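PDB 4KP2: methanogen homoaconitase large subunit from Methanocaldococcus jannaschii, which catalyses, together with its small subunit and using a [4Fe-4S] cluster, the reversible dehydration of (R)-homocitrate to cis-homoaconitate and its hydration to homoisocitrate. Local coordinates for residues Val79-Asn84 / Glu94-Ala99; Leu24-Leu29 / Val37-Ser42; Ile247-Leu252 / Glu261-Leu266. One frame throughout, in Å; residues are numbered along the deposited sequence.

Along the chain the order is interaction 2, then interaction 1, then interaction 3, each closing before the next opens. The centres of interactions 1 and 2 lie about 34 Å apart. Interaction 3 has its centre about 32 Å from that of interaction 1 and about 25 Å from that of interaction 2; no two touch. Interaction 1 joins strand 77-80 of a parallel sheet to helix 90-106. Helix 24-33 of interaction 2 packs on strands 167-180 and 239-242 of the mixed sheet and also on strand 150-153, an edge of that same parallel sheet. Interaction 3 follows strand 239-242 and packs on helix 222-230. Only interaction 1 comes near the predicted cluster cysteines.

Interaction 1: Val79-Asn84 / Glu94-Ala99; sequences VAFDHN and EMQKLA
The ring of F81 and the side chain of Q96 cross at a slant, with CG of Q96 over one ring face and the amide plane turned only 27° from the ring plane. F81 reaches the helix because its CG stands anti to its carbonyl carbon (chi1 -62°), which points the ring from the end of strand 77-80 at helix 90-106. At the far end of the ring, F81 CZ is 3.6 Å from A99 CB, the methyl approaching obliquely, and 3.9 Å from the backbone O of Q96. On the near side, F81 CD2 is 4.1 Å from Q96 OE1. Beyond CG the glutamine chain is extended and passes the ring to bring NE2 within 2.8 Å of N84 O; at an N-H...O angle of 119° this hydrogen bond is weak. A serine in place of F81 would probably open a gap beside A99 and leave the Q96 chain without the ring surface along which it runs.

F111 meets the F81 ring edge-to-face, D54 takes hydrogen bonds from the backbone N atoms of H83 and N84, and N84 OD1 is bonded to N88. On the helix, E94 and K97 bond to E396 of the second subunit. The N84 side chain lies about 8 Å from that of C383, a predicted [4Fe-4S] ligand, whose backbone also bonds to D82. Strand, loop and helix thus form the first half of the beta-alpha-beta unit 77-80, 90-106, 111-112, with the loop after the strand running close to the predicted cluster cysteines, an arrangement characteristic of parallel alpha/beta sheets.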
loop_
_atom_site.group_PDB
_atom_site.type_symbol
_atom_site.label_atom_id
_atom_site.label_comp_id
_atom_site.label_asym_id
_atom_site.label_seq_id
_atom_site.Cartn_x
_atom_site.Cartn_y
_atom_site.Cartn_z
ATOM N N VAL A 79 -0.263 -14.376 16.612
ATOM C CA VAL A 79 -1.080 -13.259 16.151
ATOM C C VAL A 79 -0.362 -12.487 15.048
ATOM O O VAL A 79 0.790 -12.085 15.211
ATOM C CB VAL A 79 -1.427 -12.296 17.302
ATOM C CG1 VAL A 79 -2.255 -11.129 16.786
ATOM C CG2 VAL A 79 -2.170 -13.033 18.403
ATOM N N ALA A 80 -1.045 -12.285 13.926
ATOM C CA ALA A 80 -0.453 -11.585 12.790
ATOM C C ALA A 80 -1.449 -10.662 12.092
ATOM O O ALA A 80 -2.551 -11.078 11.731
ATOM C CB ALA A 80 0.130 -12.582 11.801
ATOM N N PHE A 81 -1.051 -9.407 11.906
ATOM C CA PHE A 81 -1.887 -8.431 11.218
ATOM C C PHE A 81 -1.612 -8.481 9.722
ATOM O O PHE A 81 -0.462 -8.368 9.295
ATOM C CB PHE A 81 -1.617 -7.018 11.744
ATOM C CG PHE A 81 -1.939 -6.833 13.201
ATOM C CD1 PHE A 81 -2.703 -7.765 13.887
ATOM C CD2 PHE A 81 -1.481 -5.721 13.886
ATOM C CE1 PHE A 81 -2.998 -7.592 15.225
ATOM C CE2 PHE A 81 -1.774 -5.542 15.224
ATOM C CZ PHE A 81 -2.532 -6.478 15.894
ATOM N N ASP A 82 -2.663 -8.645 8.925
ATOM C CA ASP A 82 -2.492 -8.772 7.482
ATOM C C ASP A 82 -3.710 -8.306 6.688
ATOM O O ASP A 82 -3.574 -7.789 5.581
ATOM C CB ASP A 82 -2.153 -10.218 7.113
ATOM C CG ASP A 82 -3.270 -11.185 7.459
ATOM O OD1 ASP A 82 -4.006 -10.924 8.434
ATOM O OD2 ASP A 82 -3.410 -12.205 6.753
ATOM N N HIS A 83 -4.898 -8.494 7.254
ATOM C CA HIS A 83 -6.137 -8.173 6.554
ATOM C C HIS A 83 -6.311 -6.677 6.301
ATOM O O HIS A 83 -6.718 -6.268 5.213
ATOM C CB HIS A 83 -7.343 -8.715 7.323
ATOM C CG HIS A 83 -7.583 -10.177 7.118
ATOM N ND1 HIS A 83 -6.617 -11.132 7.352
ATOM C CD2 HIS A 83 -8.682 -10.848 6.698
ATOM C CE1 HIS A 83 -7.110 -12.328 7.085
ATOM N NE2 HIS A 83 -8.361 -12.184 6.686
ATOM N N ASN A 84 -6.008 -5.867 7.310
ATOM C CA ASN A 84 -6.212 -4.427 7.218
ATOM C C ASN A 84 -4.946 -3.640 7.535
ATOM O O ASN A 84 -4.921 -2.840 8.471
ATOM C CB ASN A 84 -7.342 -3.995 8.155
ATOM C CG ASN A 84 -8.637 -4.739 7.890
ATOM O OD1 ASN A 84 -9.474 -4.291 7.107
ATOM N ND2 ASN A 84 -8.807 -5.884 8.544
ATOM N N GLU A 94 -9.260 0.551 15.694
ATOM C CA GLU A 94 -9.694 0.224 17.046
ATOM C C GLU A 94 -9.517 -1.265 17.315
ATOM O O GLU A 94 -9.170 -1.666 18.427
ATOM C CB GLU A 94 -11.156 0.625 17.258
ATOM C CG GLU A 94 -11.398 2.127 17.330
ATOM C CD GLU A 94 -10.912 2.744 18.629
ATOM O OE1 GLU A 94 -10.533 1.987 19.548
ATOM O OE2 GLU A 94 -10.912 3.989 18.730
ATOM N N MET A 95 -9.763 -2.078 16.293
ATOM C CA MET A 95 -9.589 -3.520 16.411
ATOM C C MET A 95 -8.129 -3.886 16.661
ATOM O O MET A 95 -7.825 -4.671 17.560
ATOM C CB MET A 95 -10.112 -4.238 15.164
ATOM C CG MET A 95 -11.628 -4.361 15.111
ATOM S SD MET A 95 -12.192 -5.502 13.833
ATOM C CE MET A 95 -11.506 -4.741 12.365
ATOM N N GLN A 96 -7.230 -3.308 15.873
ATOM C CA GLN A 96 -5.805 -3.582 16.020
ATOM C C GLN A 96 -5.284 -3.123 17.377
ATOM O O GLN A 96 -4.357 -3.719 17.925
ATOM C CB GLN A 96 -5.005 -2.929 14.891
ATOM C CG GLN A 96 -5.280 -3.517 13.518
ATOM C CD GLN A 96 -4.364 -2.955 12.450
ATOM O OE1 GLN A 96 -3.392 -2.264 12.751
ATOM N NE2 GLN A 96 -4.673 -3.249 11.192
ATOM N N LYS A 97 -5.889 -2.071 17.920
ATOM C CA LYS A 97 -5.513 -1.587 19.241
ATOM C C LYS A 97 -5.969 -2.578 20.308
ATOM O O LYS A 97 -5.297 -2.765 21.322
ATOM C CB LYS A 97 -6.110 -0.205 19.509
ATOM C CG LYS A 97 -5.505 0.495 20.716
ATOM C CD LYS A 97 -6.130 1.859 20.952
ATOM C CE LYS A 97 -7.571 1.737 21.416
ATOM N NZ LYS A 97 -8.155 3.064 21.758
ATOM N N LEU A 98 -7.112 -3.213 20.066
ATOM C CA LEU A 98 -7.634 -4.227 20.972
ATOM C C LEU A 98 -6.800 -5.498 20.889
ATOM O O LEU A 98 -6.590 -6.183 21.889
ATOM C CB LEU A 98 -9.092 -4.541 20.640
ATOM C CG LEU A 98 -10.130 -4.107 21.675
ATOM C CD1 LEU A 98 -11.518 -4.564 21.259
ATOM C CD2 LEU A 98 -9.769 -4.654 23.045
ATOM N N ALA A 99 -6.330 -5.808 19.685
ATOM C CA ALA A 99 -5.491 -6.980 19.472
ATOM C C ALA A 99 -4.141 -6.798 20.153
ATOM O O ALA A 99 -3.530 -7.763 20.607
ATOM C CB ALA A 99 -5.311 -7.239 17.988
#

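Interaction 2: Leu24-Leu29 / Val37-Ser42; sequences LVEKIL and VCAGDS
A39 N donates to E26 OE2 at 2.8 Å, the one hydrogen bond between helix segment 24-29 and the loop segment 37-42. The N-H...O angle is 137°, and the donor arrives on the anti side of the carboxylate, 29° out of its plane. E26 gets there by stretching: the chain, extended beyond CG (chi2 179°), carries the carboxylate off the helix surface to the backbone of C38 and A39. OE2 of E26 comes within 3.3 Å of C38 CA and 3.5 Å of C38 CB, although the C38 side chain as a whole points away from the helix. A39 CB lies on the same E26 OE2 at 3.7 Å.

Closer to the helix axis the contact turns apolar. V37 CG2 sits 4.2 Å from L29 CB and 4.0 Å from the backbone O of E26, and both side chains also rest on V172 of strand 167-180. The OG of S30 stitches the two backbones together, bonded to E26 O and to V37 N.

From C38 the loop makes a type II beta turn to D41, closed by D41 N to C38 O at 3.2 Å. G40 occupies the position where a side chain would collide with the preceding carbonyl oxygen.

Across the contact E26 meets a main-chain N-H rather than a positive side chain, and its OE1 is hydrogen-bonded to a residue flanking the segments. E26 lies in the first turn, where the helix dipole would probably favour its negative charge; its own N bonds T23 OG1. The A39 bond is therefore likely to depend on the course of the loop backbone, while V37 adds apolar packing.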
loop_
_atom_site.group_PDB
_atom_site.type_symbol
_atom_site.label_atom_id
_atom_site.label_comp_id
_atom_site.label_asym_id
_atom_site.label_seq_id
_atom_site.Cartn_x
_atom_site.Cartn_y
_atom_site.Cartn_z
ATOM N N LEU A 24 -5.192 -40.447 5.764
ATOM C CA LEU A 24 -4.150 -39.596 6.323
ATOM C C LEU A 24 -4.669 -38.821 7.526
ATOM O O LEU A 24 -4.002 -38.740 8.557
ATOM C CB LEU A 24 -3.620 -38.633 5.260
ATOM C CG LEU A 24 -2.491 -37.696 5.692
ATOM C CD1 LEU A 24 -1.328 -38.489 6.265
ATOM C CD2 LEU A 24 -2.037 -36.853 4.516
ATOM N N VAL A 25 -5.863 -38.255 7.386
ATOM C CA VAL A 25 -6.502 -37.517 8.470
ATOM C C VAL A 25 -6.701 -38.404 9.697
ATOM O O VAL A 25 -6.408 -37.995 10.822
ATOM C CB VAL A 25 -7.856 -36.932 8.025
ATOM C CG1 VAL A 25 -8.654 -36.445 9.224
ATOM C CG2 VAL A 25 -7.639 -35.807 7.025
ATOM N N GLU A 26 -7.186 -39.620 9.471
ATOM C CA GLU A 26 -7.395 -40.575 10.554
ATOM C C GLU A 26 -6.089 -40.920 11.262
ATOM O O GLU A 26 -6.065 -41.102 12.477
ATOM C CB GLU A 26 -8.062 -41.849 10.031
ATOM C CG GLU A 26 -9.538 -41.692 9.718
ATOM C CD GLU A 26 -10.157 -42.969 9.187
ATOM O OE1 GLU A 26 -9.400 -43.911 8.874
ATOM O OE2 GLU A 26 -11.400 -43.031 9.087
ATOM N N LYS A 27 -5.004 -41.008 10.498
ATOM C CA LYS A 27 -3.698 -41.311 11.070
ATOM C C LYS A 27 -3.129 -40.131 11.849
ATOM O O LYS A 27 -2.478 -40.314 12.877
ATOM C CB LYS A 27 -2.714 -41.747 9.984
ATOM C CG LYS A 27 -2.927 -43.165 9.489
ATOM C CD LYS A 27 -1.745 -43.638 8.662
ATOM C CE LYS A 27 -1.875 -45.112 8.318
ATOM N NZ LYS A 27 -0.673 -45.624 7.608
ATOM N N ILE A 28 -3.377 -38.923 11.355
ATOM C CA ILE A 28 -2.898 -37.714 12.017
ATOM C C ILE A 28 -3.607 -37.504 13.353
ATOM O O ILE A 28 -2.972 -37.200 14.364
ATOM C CB ILE A 28 -3.094 -36.468 11.129
ATOM C CG1 ILE A 28 -2.203 -36.549 9.889
ATOM C CG2 ILE A 28 -2.777 -35.202 11.904
ATOM C CD1 ILE A 28 -2.457 -35.446 8.882
ATOM N N LEU A 29 -4.924 -37.679 13.351
ATOM C CA LEU A 29 -5.728 -37.456 14.547
ATOM C C LEU A 29 -5.521 -38.543 15.598
ATOM O O LEU A 29 -5.587 -38.274 16.797
ATOM C CB LEU A 29 -7.210 -37.353 14.180
ATOM C CG LEU A 29 -7.599 -36.171 13.289
ATOM C CD1 LEU A 29 -9.089 -36.194 12.998
ATOM C CD2 LEU A 29 -7.201 -34.862 13.945
ATOM N N VAL A 37 -8.708 -43.843 15.845
ATOM C CA VAL A 37 -10.020 -43.276 15.555
ATOM C C VAL A 37 -10.347 -43.428 14.076
ATOM O O VAL A 37 -9.480 -43.763 13.270
ATOM C CB VAL A 37 -10.095 -41.784 15.928
ATOM C CG1 VAL A 37 -9.692 -41.577 17.377
ATOM C CG2 VAL A 37 -9.215 -40.960 15.001
ATOM N N CYS A 38 -11.602 -43.178 13.722
ATOM C CA CYS A 38 -12.025 -43.243 12.331
ATOM C C CYS A 38 -13.062 -42.169 12.036
ATOM O O CYS A 38 -13.473 -41.431 12.931
ATOM C CB CYS A 38 -12.582 -44.628 11.995
ATOM S SG CYS A 38 -14.127 -45.040 12.836
ATOM N N ALA A 39 -13.480 -42.091 10.778
ATOM C CA ALA A 39 -14.438 -41.079 10.343
ATOM C C ALA A 39 -15.782 -41.226 11.050
ATOM O O ALA A 39 -16.334 -42.323 11.133
ATOM C CB ALA A 39 -14.620 -41.137 8.835
ATOM N N GLY A 40 -16.300 -40.113 11.557
ATOM C CA GLY A 40 -17.571 -40.113 12.258
ATOM C C GLY A 40 -17.405 -39.969 13.757
ATOM O O GLY A 40 -18.305 -39.496 14.449
ATOM N N ASP A 41 -16.244 -40.378 14.259
ATOM C CA ASP A 41 -15.956 -40.316 15.687
ATOM C C ASP A 41 -15.687 -38.883 16.138
ATOM O O ASP A 41 -14.866 -38.183 15.549
ATOM C CB ASP A 41 -14.750 -41.195 16.023
ATOM C CG ASP A 41 -14.917 -42.622 15.543
ATOM O OD1 ASP A 41 -15.724 -42.848 14.617
ATOM O OD2 ASP A 41 -14.238 -43.517 16.086
ATOM N N SER A 42 -16.382 -38.454 17.186
ATOM C CA SER A 42 -16.155 -37.132 17.760
ATOM C C SER A 42 -15.133 -37.231 18.885
ATOM O O SER A 42 -15.375 -37.889 19.896
ATOM C CB SER A 42 -17.463 -36.538 18.287
ATOM O OG SER A 42 -17.960 -37.296 19.376
#

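Interaction 3: Ile247-Leu252 / Glu261-Leu266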
loop_
_atom_site.group_PDB
_atom_site.type_symbol
_atom_site.label_atom_id
_atom_site.label_comp_id
_atom_site.label_asym_id
_atom_site.label_seq_id
_atom_site.Cartn_x
_atom_site.Cartn_y
_atom_site.Cartn_z
ATOM N N ILE A 247 10.478 -33.219 0.294
ATOM C CA ILE A 247 10.295 -31.857 -0.194
ATOM C C ILE A 247 9.767 -30.964 0.923
ATOM O O ILE A 247 10.131 -29.790 1.023
ATOM C CB ILE A 247 9.333 -31.817 -1.397
ATOM C CG1 ILE A 247 9.857 -32.714 -2.520
ATOM C CG2 ILE A 247 9.151 -30.391 -1.896
ATOM C CD1 ILE A 247 9.009 -32.684 -3.769
ATOM N N THR A 248 8.916 -31.535 1.770
ATOM C CA THR A 248 8.366 -30.810 2.908
ATOM C C THR A 248 9.463 -30.464 3.911
ATOM O O THR A 248 9.485 -29.363 4.463
ATOM C CB THR A 248 7.263 -31.623 3.616
ATOM O OG1 THR A 248 6.257 -31.997 2.667
ATOM C CG2 THR A 248 6.624 -30.807 4.729
ATOM N N TYR A 249 10.374 -31.405 4.138
ATOM C CA TYR A 249 11.467 -31.192 5.082
ATOM C C TYR A 249 12.483 -30.183 4.551
ATOM O O TYR A 249 13.083 -29.434 5.322
ATOM C CB TYR A 249 12.164 -32.512 5.415
ATOM C CG TYR A 249 11.247 -33.566 5.994
ATOM C CD1 TYR A 249 10.538 -33.330 7.164
ATOM C CD2 TYR A 249 11.103 -34.802 5.380
ATOM C CE1 TYR A 249 9.701 -34.292 7.699
ATOM C CE2 TYR A 249 10.269 -35.770 5.905
ATOM C CZ TYR A 249 9.571 -35.511 7.065
ATOM O OH TYR A 249 8.741 -36.473 7.593
ATOM N N ASP A 250 12.672 -30.168 3.234
ATOM C CA ASP A 250 13.608 -29.242 2.605
ATOM C C ASP A 250 13.149 -27.799 2.779
ATOM O O ASP A 250 13.966 -26.889 2.914
ATOM C CB ASP A 250 13.776 -29.567 1.120
ATOM C CG ASP A 250 14.464 -30.896 0.886
ATOM O OD1 ASP A 250 15.268 -31.311 1.748
ATOM O OD2 ASP A 250 14.205 -31.527 -0.160
ATOM N N TYR A 251 11.835 -27.599 2.770
ATOM C CA TYR A 251 11.254 -26.279 2.967
ATOM C C TYR A 251 11.454 -25.812 4.403
ATOM O O TYR A 251 11.605 -24.618 4.664
ATOM C CB TYR A 251 9.764 -26.305 2.626
ATOM C CG TYR A 251 9.038 -25.007 2.899
ATOM C CD1 TYR A 251 9.085 -23.957 1.991
ATOM C CD2 TYR A 251 8.293 -24.836 4.062
ATOM C CE1 TYR A 251 8.419 -22.771 2.237
ATOM C CE2 TYR A 251 7.627 -23.655 4.315
ATOM C CZ TYR A 251 7.692 -22.625 3.400
ATOM O OH TYR A 251 7.027 -21.448 3.651
ATOM N N LEU A 252 11.456 -26.763 5.332
ATOM C CA LEU A 252 11.634 -26.449 6.743
ATOM C C LEU A 252 13.100 -26.169 7.061
ATOM O O LEU A 252 13.431 -25.721 8.159
ATOM C CB LEU A 252 11.102 -27.585 7.618
ATOM C CG LEU A 252 9.624 -27.931 7.421
ATOM C CD1 LEU A 252 9.202 -29.052 8.355
ATOM C CD2 LEU A 252 8.758 -26.700 7.629
ATOM N N GLU A 261 19.847 -33.162 11.838
ATOM C CA GLU A 261 19.448 -33.948 12.993
ATOM C C GLU A 261 18.012 -33.617 13.389
ATOM O O GLU A 261 17.271 -34.486 13.850
ATOM C CB GLU A 261 20.396 -33.687 14.161
ATOM C CG GLU A 261 20.226 -34.646 15.322
ATOM C CD GLU A 261 21.243 -34.411 16.417
ATOM O OE1 GLU A 261 22.008 -33.429 16.315
ATOM O OE2 GLU A 261 21.279 -35.209 17.377
ATOM N N ASP A 262 17.625 -32.358 13.207
ATOM C CA ASP A 262 16.256 -31.930 13.481
ATOM C C ASP A 262 15.281 -32.547 12.486
ATOM O O ASP A 262 14.172 -32.940 12.849
ATOM C CB ASP A 262 16.140 -30.405 13.436
ATOM C CG ASP A 262 16.788 -29.733 14.629
ATOM O OD1 ASP A 262 16.990 -30.406 15.662
ATOM O OD2 ASP A 262 17.087 -28.523 14.538
ATOM N N ILE A 263 15.703 -32.622 11.228
ATOM C CA ILE A 263 14.885 -33.208 10.172
ATOM C C ILE A 263 14.692 -34.700 10.430
ATOM O O ILE A 263 13.614 -35.252 10.194
ATOM C CB ILE A 263 15.507 -32.957 8.776
ATOM C CG1 ILE A 263 14.897 -31.708 8.137
ATOM C CG2 ILE A 263 15.302 -34.147 7.854
ATOM C CD1 ILE A 263 15.081 -30.442 8.944
ATOM N N ALA A 264 15.738 -35.340 10.940
ATOM C CA ALA A 264 15.678 -36.751 11.297
ATOM C C ALA A 264 14.694 -36.970 12.442
ATOM O O ALA A 264 14.035 -38.008 12.516
ATOM C CB ALA A 264 17.058 -37.257 11.679
ATOM N N LYS A 265 14.602 -35.987 13.332
ATOM C CA LYS A 265 13.682 -36.056 14.461
ATOM C C LYS A 265 12.230 -35.921 14.017
ATOM O O LYS A 265 11.315 -36.329 14.733
ATOM C CB LYS A 265 14.018 -34.978 15.492
ATOM C CG LYS A 265 15.252 -35.285 16.316
ATOM C CD LYS A 265 15.616 -34.121 17.219
ATOM C CE LYS A 265 16.675 -34.526 18.229
ATOM N NZ LYS A 265 17.865 -35.129 17.570
ATOM N N LEU A 266 12.025 -35.347 12.837
ATOM C CA LEU A 266 10.682 -35.194 12.294
ATOM C C LEU A 266 10.297 -36.409 11.459
ATOM O O LEU A 266 9.119 -36.745 11.339
ATOM C CB LEU A 266 10.582 -33.923 11.449
ATOM C CG LEU A 266 10.838 -32.604 12.180
ATOM C CD1 LEU A 266 10.640 -31.427 11.238
ATOM C CD2 LEU A 266 9.935 -32.480 13.399
#
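Two consecutive helices, 246-254 and 260-267, form a helix-loop-helix pair, and Y249, L252, I263 and L266 meet along the interface between them. The short axis segments approach to 10.5 Å and run 139° apart in direction, well short of antiparallel. The second helix is only weakly bonded here.

The backbones come nearest at Y249 and I263, whose CA atoms are 6.5 Å apart, and here the side chains meet close to their roots: Y249 CB touches I263 CG1 at 3.9 Å. The same I263 CG1 lies 4.0 Å from the backbone O of Y249. From that point the tyrosine runs on alongside L266, the two side chains sliding past each other in opposite directions. Y249 CG is anti to its carbonyl carbon (chi1 -58°), which sends the ring across to the second helix, where Y249 CE1 packs on L266 CB at 3.9 Å. CB of L266 and CG2 of I263 both reach the ring obliquely. The phenol oxygen continues to the C-terminal side of the leucine, with Y249 OH 3.8 Å from L266 O, a distance that marks packing.

One turn further on, L252 and L266 cross at an angle and meet by single methyls, L252 CD1 to L266 CD1 at 4.0 Å. No hydrogen bond or salt bridge joins the segments, which meet through apolar and van der Waals packing. On the outer side of the second helix, K265 pairs with E261 of its own segment.

Away from this seam, L252 reaches L129, P130 and F147, and Y249 touches R270. The first helix thus packs on helix 222-230 through T248 and Y251 and on helix 260-267 through Y249 and L252, shortly after strand 239-242 of the mixed sheet.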